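Protein gp18 (Listeria monocytogenes EGD-e, PDB 3GS9) is a prophage tail protein of the endopeptidase tail family, probably a structural component of the phage tail, whose detailed function is not established. Local coordinates at residues 222-225 with 226-229. Numbering follows the deposited sequence. Where two conformers were deposited one is given.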
ATOM      1  N   ASN A 222      31.302  13.446   2.159  1.00 29.63           N
ATOM      2  CA  ASN A 222      30.820  13.190   0.800  1.00 28.74           C
ATOM      3  C   ASN A 222      32.000  13.049  -0.146  1.00 29.06           C
ATOM      4  O   ASN A 222      33.017  13.728   0.022  1.00 26.08           O
ATOM      5  CB  ASN A 222      29.965  14.344   0.269  1.00 28.54           C
ATOM      6  CG  ASN A 222      28.701  14.575   1.061  1.00 24.69           C
ATOM      7  OD1 ASN A 222      28.081  13.646   1.596  1.00 27.15           O
ATOM      8  ND2 ASN A 222      28.311  15.831   1.151  1.00 29.65           N
ATOM      9  N   TYR A 223      31.857  12.186  -1.152  1.00 27.57           N
ATOM     10  CA  TYR A 223      32.919  11.988  -2.147  1.00 26.88           C
ATOM     11  C   TYR A 223      33.062  13.228  -3.037  1.00 27.18           C
ATOM     12  O   TYR A 223      34.163  13.643  -3.400  1.00 29.69           O
ATOM     13  CB  TYR A 223      32.642  10.736  -2.982  1.00 27.28           C
ATOM     14  CG  TYR A 223      33.138   9.463  -2.346  1.00 25.03           C
ATOM     15  CD1 TYR A 223      32.471   8.895  -1.272  1.00 27.08           C
ATOM     16  CD2 TYR A 223      34.291   8.833  -2.811  1.00 27.29           C
ATOM     17  CE1 TYR A 223      32.943   7.711  -0.672  1.00 30.08           C
ATOM     18  CE2 TYR A 223      34.764   7.656  -2.230  1.00 28.47           C
ATOM     19  CZ  TYR A 223      34.090   7.105  -1.160  1.00 28.61           C
ATOM     20  OH  TYR A 223      34.553   5.939  -0.586  1.00 28.20           O
ATOM     21  N   PHE A 224      31.925  13.815  -3.384  1.00 26.64           N
ATOM     22  CA  PHE A 224      31.905  15.095  -4.061  1.00 25.18           C
ATOM     23  C   PHE A 224      30.825  16.005  -3.470  1.00 23.75           C
ATOM     24  O   PHE A 224      29.870  15.536  -2.847  1.00 21.26           O
ATOM     25  CB  PHE A 224      31.739  14.897  -5.576  1.00 25.12           C
ATOM     26  CG  PHE A 224      30.489  14.158  -5.965  1.00 27.73           C
ATOM     27  CD1 PHE A 224      30.482  12.781  -6.068  1.00 18.92           C
ATOM     28  CD2 PHE A 224      29.331  14.847  -6.243  1.00 24.81           C
ATOM     29  CE1 PHE A 224      29.332  12.112  -6.429  1.00 18.34           C
ATOM     30  CE2 PHE A 224      28.200  14.186  -6.600  1.00 20.47           C
ATOM     31  CZ  PHE A 224      28.198  12.817  -6.698  1.00 24.00           C
ATOM     32  N   SER A 225      31.014  17.316  -3.617  1.00 26.58           N
ATOM     33  CA  SER A 225      30.049  18.297  -3.140  0.50 25.74           C
ATOM     34  C   SER A 225      28.756  18.116  -3.924  1.00 22.59           C
ATOM     35  O   SER A 225      28.803  17.901  -5.139  1.00 20.71           O
ATOM     36  CB  SER A 225      30.580  19.719  -3.349  0.50 26.51           C
ATOM     37  OG  SER A 225      29.650  20.680  -2.876  0.50 31.74           O
ATOM     38  N   PRO A 226      27.602  18.189  -3.249  1.00 24.28           N
ATOM     39  CA  PRO A 226      26.396  17.974  -4.000  1.00 22.54           C
ATOM     40  C   PRO A 226      26.202  18.912  -5.186  1.00 21.28           C
ATOM     41  O   PRO A 226      26.555  20.097  -5.130  1.00 21.72           O
ATOM     42  CB  PRO A 226      25.280  18.218  -2.970  1.00 23.85           C
ATOM     43  CG  PRO A 226      25.911  18.923  -1.863  1.00 24.66           C
ATOM     44  CD  PRO A 226      27.309  18.417  -1.821  1.00 25.38           C
ATOM     45  N   ILE A 227      25.619  18.354  -6.233  1.00 22.56           N
ATOM     46  CA  ILE A 227      25.297  19.081  -7.451  1.00 23.13           C
ATOM     47  C   ILE A 227      23.927  19.778  -7.235  1.00 20.70           C
ATOM     48  O   ILE A 227      23.031  19.187  -6.664  1.00 20.12           O
ATOM     49  CB  ILE A 227      25.196  18.077  -8.641  1.00 23.63           C
ATOM     50  CG1 ILE A 227      26.501  17.290  -8.842  1.00 30.87           C
ATOM     51  CG2 ILE A 227      24.796  18.777  -9.933  1.00 31.46           C
ATOM     52  CD1 ILE A 227      27.701  18.115  -9.110  1.00 28.63           C
ATOM     53  N   THR A 228      23.806  21.043  -7.636  1.00 21.67           N
ATOM     54  CA  THR A 228      22.508  21.741  -7.605  0.50 21.77           C
ATOM     55  C   THR A 228      22.048  22.059  -9.021  1.00 22.25           C
ATOM     56  O   THR A 228      22.849  22.450  -9.883  1.00 23.95           O
ATOM     57  CB  THR A 228      22.561  23.053  -6.776  0.50 22.42           C
ATOM     58  OG1 THR A 228      23.268  24.062  -7.506  0.50 28.70           O
ATOM     59  CG2 THR A 228      23.230  22.815  -5.425  0.50 22.35           C
ATOM     60  N   TYR A 229      20.765  21.862  -9.283  1.00 19.57           N
ATOM     61  CA  TYR A 229      20.150  22.271 -10.526  1.00 19.79           C
ATOM     62  C   TYR A 229      19.013  23.227 -10.179  1.00 20.75           C
ATOM     63  O   TYR A 229      18.158  22.874  -9.360  1.00 18.65           O
ATOM     64  CB  TYR A 229      19.627  21.070 -11.325  1.00 19.26           C
ATOM     65  CG  TYR A 229      18.831  21.547 -12.507  1.00 21.70           C
ATOM     66  CD1 TYR A 229      19.438  22.272 -13.525  1.00 26.62           C
ATOM     67  CD2 TYR A 229      17.452  21.366 -12.564  1.00 20.47           C
ATOM     68  CE1 TYR A 229      18.700  22.758 -14.591  1.00 25.75           C
ATOM     69  CE2 TYR A 229      16.707  21.841 -13.626  1.00 20.12           C
ATOM     70  CZ  TYR A 229      17.335  22.533 -14.639  1.00 20.40           C
ATOM     71  OH  TYR A 229      16.608  23.034 -15.713  1.00 23.36           O
TER
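F224 sets the meta carbon CE2 of its ring against the side chain of I227, three residues on, 4.2 Å from CG1 of I227; the methylene comes in obliquely to the ring. The torsions bring the two groups to the same side of the chain: CG of F224 sits between its own backbone N and carbonyl carbon (chi1 59°), and I227 turns CG1 beside its backbone N (chi1 -58°). CD1 of I227 also lies 4.1 Å from the carbonyl O of S225. On another flank of the chain, N222 crosses P226 at about a right angle, its amide ND2 4.1 Å from the ring carbon CD, a loose van der Waals touch. Between these two contacts S225 precedes P226, whose backbone N carries no hydrogen to share. From S225 to Y229 the backbone is extended, and backbone hydrogen bonds of I227 with G212 and of Y229 with I210 tie it to the preceding part of the chain, while P226 packs on Y213 and N222 on V216. This is a hairpin-like excursion at the surface, between strand 197-202 and helix 256-259. No hydrogen bond joins 222-225 to 226-229, and the local shape probably owes more to the restricted backbone of the proline and to the backbone bonds with I210 and G212 than to the light apolar touch of F224 and I227.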